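Long-range contact in transcriptional regulator AdcR (Streptococcus pneumoniae, PDB 3TGN), which represses zinc-uptake and surface-antigen genes when zinc is bound, can also activate a target gene, and works as a homodimeric DNA-binding regulator of the MarR family: residues Val34-Leu47 with Lys70-Glu82. Sequence-based numbering, arbitrary orientation.
Sequences VALTNTQEHILMLL and KAIKSLVKEGMLE. With ZN (zinc ion), chain E; ZN (zinc ion), chain F.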
loop_
_atom_site.group_PDB
_atom_site.type_symbol
_atom_site.label_atom_id
_atom_site.label_comp_id
_atom_site.label_asym_id
_atom_site.label_seq_id
_atom_site.Cartn_x
_atom_site.Cartn_y
_atom_site.Cartn_z
ATOM N N VAL B 34 -16.491 -18.632 -2.747
ATOM C CA VAL B 34 -15.375 -19.117 -3.540
ATOM C C VAL B 34 -14.176 -18.245 -3.222
ATOM O O VAL B 34 -14.258 -17.017 -3.300
ATOM C CB VAL B 34 -15.671 -19.042 -5.047
ATOM C CG1 VAL B 34 -14.454 -19.470 -5.847
ATOM C CG2 VAL B 34 -16.862 -19.915 -5.391
ATOM N N ALA B 35 -13.070 -18.873 -2.838
ATOM C CA ALA B 35 -11.862 -18.126 -2.519
ATOM C C ALA B 35 -11.060 -17.788 -3.774
ATOM O O ALA B 35 -10.329 -18.623 -4.310
ATOM C CB ALA B 35 -11.000 -18.882 -1.505
ATOM N N LEU B 36 -11.226 -16.559 -4.248
ATOM C CA LEU B 36 -10.376 -16.020 -5.293
ATOM C C LEU B 36 -9.478 -14.996 -4.626
ATOM O O LEU B 36 -9.793 -14.509 -3.542
ATOM C CB LEU B 36 -11.216 -15.351 -6.379
ATOM C CG LEU B 36 -12.249 -16.231 -7.085
ATOM C CD1 LEU B 36 -13.087 -15.407 -8.048
ATOM C CD2 LEU B 36 -11.570 -17.384 -7.810
ATOM N N THR B 37 -8.357 -14.671 -5.257
ATOM C CA THR B 37 -7.488 -13.638 -4.718
ATOM C C THR B 37 -8.237 -12.317 -4.745
ATOM O O THR B 37 -9.218 -12.169 -5.477
ATOM C CB THR B 37 -6.208 -13.485 -5.542
ATOM O OG1 THR B 37 -6.522 -12.857 -6.791
ATOM C CG2 THR B 37 -5.567 -14.843 -5.793
ATOM N N ASN B 38 -7.778 -11.356 -3.952
ATOM C CA ASN B 38 -8.402 -10.042 -3.945
ATOM C C ASN B 38 -8.386 -9.428 -5.337
ATOM O O ASN B 38 -9.365 -8.828 -5.773
ATOM C CB ASN B 38 -7.708 -9.107 -2.951
ATOM C CG ASN B 38 -8.426 -7.782 -2.808
ATOM O OD1 ASN B 38 -9.486 -7.705 -2.193
ATOM N ND2 ASN B 38 -7.855 -6.732 -3.383
ATOM N N THR B 39 -7.266 -9.591 -6.033
ATOM C CA THR B 39 -7.118 -9.046 -7.375
ATOM C C THR B 39 -8.143 -9.655 -8.331
ATOM O O THR B 39 -8.742 -8.949 -9.144
ATOM C CB THR B 39 -5.688 -9.258 -7.917
ATOM O OG1 THR B 39 -4.748 -8.603 -7.056
ATOM C CG2 THR B 39 -5.557 -8.685 -9.317
ATOM N N GLN B 40 -8.349 -10.965 -8.221
ATOM C CA GLN B 40 -9.341 -11.656 -9.038
ATOM C C GLN B 40 -10.744 -11.100 -8.802
ATOM O O GLN B 40 -11.464 -10.803 -9.753
ATOM C CB GLN B 40 -9.320 -13.163 -8.769
ATOM C CG GLN B 40 -8.174 -13.909 -9.441
ATOM C CD GLN B 40 -8.121 -15.377 -9.043
ATOM O OE1 GLN B 40 -7.880 -15.709 -7.881
ATOM N NE2 GLN B 40 -8.350 -16.262 -10.009
ATOM N N GLU B 41 -11.132 -10.962 -7.538
ATOM C CA GLU B 41 -12.450 -10.418 -7.211
ATOM C C GLU B 41 -12.625 -9.007 -7.758
ATOM O O GLU B 41 -13.684 -8.662 -8.287
ATOM C CB GLU B 41 -12.692 -10.418 -5.700
ATOM C CG GLU B 41 -12.989 -11.784 -5.108
ATOM C CD GLU B 41 -13.674 -11.692 -3.751
ATOM O OE1 GLU B 41 -13.755 -10.575 -3.197
ATOM O OE2 GLU B 41 -14.136 -12.737 -3.244
ATOM N N HIS B 42 -11.583 -8.191 -7.627
ATOM C CA HIS B 42 -11.647 -6.812 -8.096
ATOM C C HIS B 42 -11.841 -6.774 -9.611
ATOM O O HIS B 42 -12.596 -5.951 -10.129
ATOM C CB HIS B 42 -10.389 -6.038 -7.694
ATOM C CG HIS B 42 -10.533 -4.553 -7.816
ATOM N ND1 HIS B 42 -10.920 -3.754 -6.761
ATOM C CD2 HIS B 42 -10.354 -3.723 -8.870
ATOM C CE1 HIS B 42 -10.967 -2.495 -7.160
ATOM N NE2 HIS B 42 -10.629 -2.450 -8.435
ATOM N N ILE B 43 -11.162 -7.676 -10.313
ATOM C CA ILE B 43 -11.327 -7.799 -11.757
ATOM C C ILE B 43 -12.771 -8.126 -12.103
ATOM O O ILE B 43 -13.357 -7.511 -12.993
ATOM C CB ILE B 43 -10.402 -8.876 -12.355
ATOM C CG1 ILE B 43 -8.949 -8.397 -12.334
ATOM C CG2 ILE B 43 -10.814 -9.205 -13.777
ATOM C CD1 ILE B 43 -7.977 -9.348 -13.004
ATOM N N LEU B 44 -13.348 -9.091 -11.393
ATOM C CA LEU B 44 -14.744 -9.453 -11.617
ATOM C C LEU B 44 -15.673 -8.263 -11.367
ATOM O O LEU B 44 -16.657 -8.071 -12.081
ATOM C CB LEU B 44 -15.141 -10.655 -10.753
ATOM C CG LEU B 44 -14.463 -11.977 -11.123
ATOM C CD1 LEU B 44 -14.944 -13.111 -10.224
ATOM C CD2 LEU B 44 -14.712 -12.312 -12.583
ATOM N N MET B 45 -15.351 -7.454 -10.364
ATOM C CA MET B 45 -16.156 -6.272 -10.070
ATOM C C MET B 45 -16.078 -5.280 -11.225
ATOM O O MET B 45 -17.100 -4.784 -11.707
ATOM C CB MET B 45 -15.696 -5.609 -8.769
ATOM C CG MET B 45 -16.607 -4.473 -8.302
ATOM S SD MET B 45 -15.971 -3.585 -6.864
ATOM C CE MET B 45 -14.525 -2.783 -7.560
ATOM N N LEU B 46 -14.857 -4.993 -11.665
ATOM C CA LEU B 46 -14.645 -4.067 -12.769
ATOM C C LEU B 46 -15.314 -4.556 -14.052
ATOM O O LEU B 46 -16.016 -3.799 -14.720
ATOM C CB LEU B 46 -13.148 -3.837 -13.006
ATOM C CG LEU B 46 -12.382 -3.116 -11.894
ATOM C CD1 LEU B 46 -10.950 -2.824 -12.328
ATOM C CD2 LEU B 46 -13.098 -1.830 -11.498
ATOM N N LEU B 47 -15.102 -5.824 -14.386
ATOM C CA LEU B 47 -15.655 -6.382 -15.619
ATOM C C LEU B 47 -17.175 -6.527 -15.576
ATOM O O LEU B 47 -17.826 -6.634 -16.617
ATOM C CB LEU B 47 -14.994 -7.722 -15.956
ATOM C CG LEU B 47 -13.515 -7.640 -16.350
ATOM C CD1 LEU B 47 -12.952 -9.017 -16.681
ATOM C CD2 LEU B 47 -13.325 -6.689 -17.522
ATOM N N LYS B 70 -2.416 -14.074 -15.950
ATOM C CA LYS B 70 -2.547 -15.236 -15.081
ATOM C C LYS B 70 -3.890 -15.224 -14.359
ATOM O O LYS B 70 -4.531 -16.263 -14.204
ATOM C CB LYS B 70 -1.399 -15.289 -14.079
ATOM N N ALA B 71 -4.312 -14.041 -13.923
ATOM C CA ALA B 71 -5.585 -13.894 -13.227
ATOM C C ALA B 71 -6.756 -14.258 -14.134
ATOM O O ALA B 71 -7.637 -15.024 -13.748
ATOM C CB ALA B 71 -5.740 -12.475 -12.699
ATOM N N ILE B 72 -6.761 -13.701 -15.340
ATOM C CA ILE B 72 -7.826 -13.963 -16.300
ATOM C C ILE B 72 -7.897 -15.445 -16.661
ATOM O O ILE B 72 -8.963 -16.059 -16.592
ATOM C CB ILE B 72 -7.649 -13.127 -17.579
ATOM C CG1 ILE B 72 -7.758 -11.636 -17.256
ATOM C CG2 ILE B 72 -8.689 -13.510 -18.617
ATOM C CD1 ILE B 72 -9.133 -11.216 -16.776
ATOM N N LYS B 73 -6.756 -16.015 -17.039
ATOM C CA LYS B 73 -6.688 -17.430 -17.382
ATOM C C LYS B 73 -7.311 -18.279 -16.280
ATOM O O LYS B 73 -8.129 -19.161 -16.545
ATOM C CB LYS B 73 -5.244 -17.852 -17.634
ATOM N N SER B 74 -6.927 -17.998 -15.040
ATOM C CA SER B 74 -7.476 -18.701 -13.889
ATOM C C SER B 74 -8.989 -18.516 -13.795
ATOM O O SER B 74 -9.727 -19.470 -13.544
ATOM C CB SER B 74 -6.800 -18.217 -12.606
ATOM O OG SER B 74 -7.432 -18.760 -11.461
ATOM N N LEU B 75 -9.450 -17.284 -14.000
ATOM C CA LEU B 75 -10.879 -16.984 -13.926
ATOM C C LEU B 75 -11.664 -17.685 -15.034
ATOM O O LEU B 75 -12.736 -18.238 -14.790
ATOM C CB LEU B 75 -11.124 -15.474 -13.962
ATOM C CG LEU B 75 -10.712 -14.703 -12.705
ATOM C CD1 LEU B 75 -10.813 -13.205 -12.927
ATOM C CD2 LEU B 75 -11.560 -15.128 -11.520
ATOM N N VAL B 76 -11.135 -17.653 -16.252
ATOM C CA VAL B 76 -11.755 -18.382 -17.351
ATOM C C VAL B 76 -11.742 -19.875 -17.039
ATOM O O VAL B 76 -12.749 -20.565 -17.198
ATOM C CB VAL B 76 -11.033 -18.123 -18.689
ATOM C CG1 VAL B 76 -11.567 -19.049 -19.774
ATOM C CG2 VAL B 76 -11.189 -16.669 -19.102
ATOM N N LYS B 77 -10.595 -20.361 -16.578
ATOM C CA LYS B 77 -10.421 -21.774 -16.264
ATOM C C LYS B 77 -11.382 -22.224 -15.166
ATOM O O LYS B 77 -11.985 -23.294 -15.258
ATOM C CB LYS B 77 -8.970 -22.043 -15.855
ATOM C CG LYS B 77 -8.571 -23.508 -15.838
ATOM C CD LYS B 77 -7.053 -23.655 -15.850
ATOM C CE LYS B 77 -6.405 -22.841 -14.739
ATOM N NZ LYS B 77 -4.918 -22.941 -14.769
ATOM N N GLU B 78 -11.531 -21.396 -14.135
ATOM C CA GLU B 78 -12.387 -21.725 -12.999
ATOM C C GLU B 78 -13.848 -21.367 -13.253
ATOM O O GLU B 78 -14.678 -21.432 -12.345
ATOM C CB GLU B 78 -11.883 -21.041 -11.734
ATOM N N GLY B 79 -14.155 -20.981 -14.487
ATOM C CA GLY B 79 -15.526 -20.724 -14.888
ATOM C C GLY B 79 -16.141 -19.450 -14.334
ATOM O O GLY B 79 -17.359 -19.365 -14.180
ATOM N N MET B 80 -15.307 -18.456 -14.042
ATOM C CA MET B 80 -15.792 -17.162 -13.565
ATOM C C MET B 80 -16.000 -16.193 -14.723
ATOM O O MET B 80 -16.798 -15.257 -14.632
ATOM C CB MET B 80 -14.817 -16.556 -12.555
ATOM C CG MET B 80 -14.796 -17.256 -11.209
ATOM S SD MET B 80 -16.392 -17.227 -10.373
ATOM C CE MET B 80 -16.006 -18.201 -8.920
ATOM N N LEU B 81 -15.268 -16.420 -15.809
ATOM C CA LEU B 81 -15.391 -15.608 -17.011
ATOM C C LEU B 81 -15.542 -16.499 -18.236
ATOM O O LEU B 81 -15.013 -17.610 -18.277
ATOM C CB LEU B 81 -14.167 -14.706 -17.181
ATOM C CG LEU B 81 -13.946 -13.618 -16.127
ATOM C CD1 LEU B 81 -12.568 -12.986 -16.283
ATOM C CD2 LEU B 81 -15.037 -12.561 -16.206
ATOM N N GLU B 82 -16.273 -16.006 -19.229
ATOM C CA GLU B 82 -16.418 -16.697 -20.503
ATOM C C GLU B 82 -16.393 -15.657 -21.608
ATOM O O GLU B 82 -16.690 -14.489 -21.367
ATOM C CB GLU B 82 -17.741 -17.462 -20.553
ATOM C CG GLU B 82 -18.960 -16.553 -20.533
ATOM C CD GLU B 82 -20.264 -17.313 -20.394
ATOM O OE1 GLU B 82 -20.227 -18.560 -20.341
ATOM O OE2 GLU B 82 -21.327 -16.659 -20.336
HETATM ZN ZN ZN E . -11.294 -4.155 -4.811
HETATM ZN ZN ZN F . -14.599 -10.607 -1.369
HETATM O O HOH W 1 -13.484 -8.917 -0.882
#
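Gln40 of helix 38-47 and Leu75 of helix 70-77 run alongside each other, pointing opposite ways, where the two helices cross at -75°. The CB of Gln40 lies 4.1 Å from Leu75 CD2, and CG stays beside the same methyl. Beyond CG the chain is extended (chi2 175°), which carries the amide across Leu75 to Ser74. There NE2 comes within 3.0 Å of Ser74 OG. OE1 turns back to its own segment and accepts from Thr37 N at 2.9 Å, with the donor tilted 21° from the carbonyl plane. Gln40 N in turn binds Thr37 OG1, so the two residues form a capping box at the start of the helix.

Leu75 divides its two methyls. CD2 also meets Leu36 CD1, while CD1 packs on Leu44 CD2 and Ile43 CG2. Farther along the helix, Leu44 CD2 reaches Leu81 CD2 at 3.6 Å. Met80 is bent at chi2, and its CE meets Val34 CG1 tip to tip at 3.7 Å. A Schellman motif at Gly79 ends helix 70-77 just before Met80. Leu75 O accepts from both Met80 N and Leu81 N.

Helix 70-77 belongs to the predicted helix-turn-helix. From helix 38-47, His42 ND1 and Glu41 OE1 each bind a zinc ion. Glu24, His108 and His112 complete the first site; Cys30, Glu107 and a water complete the second. Methyl contacts among Leu36, Ile43, Leu44, Leu75 and Leu81 make the join between these two helices mainly apolar, with polar atoms at the Gln40 end. Such packing depends on close fit more than on directional bonds.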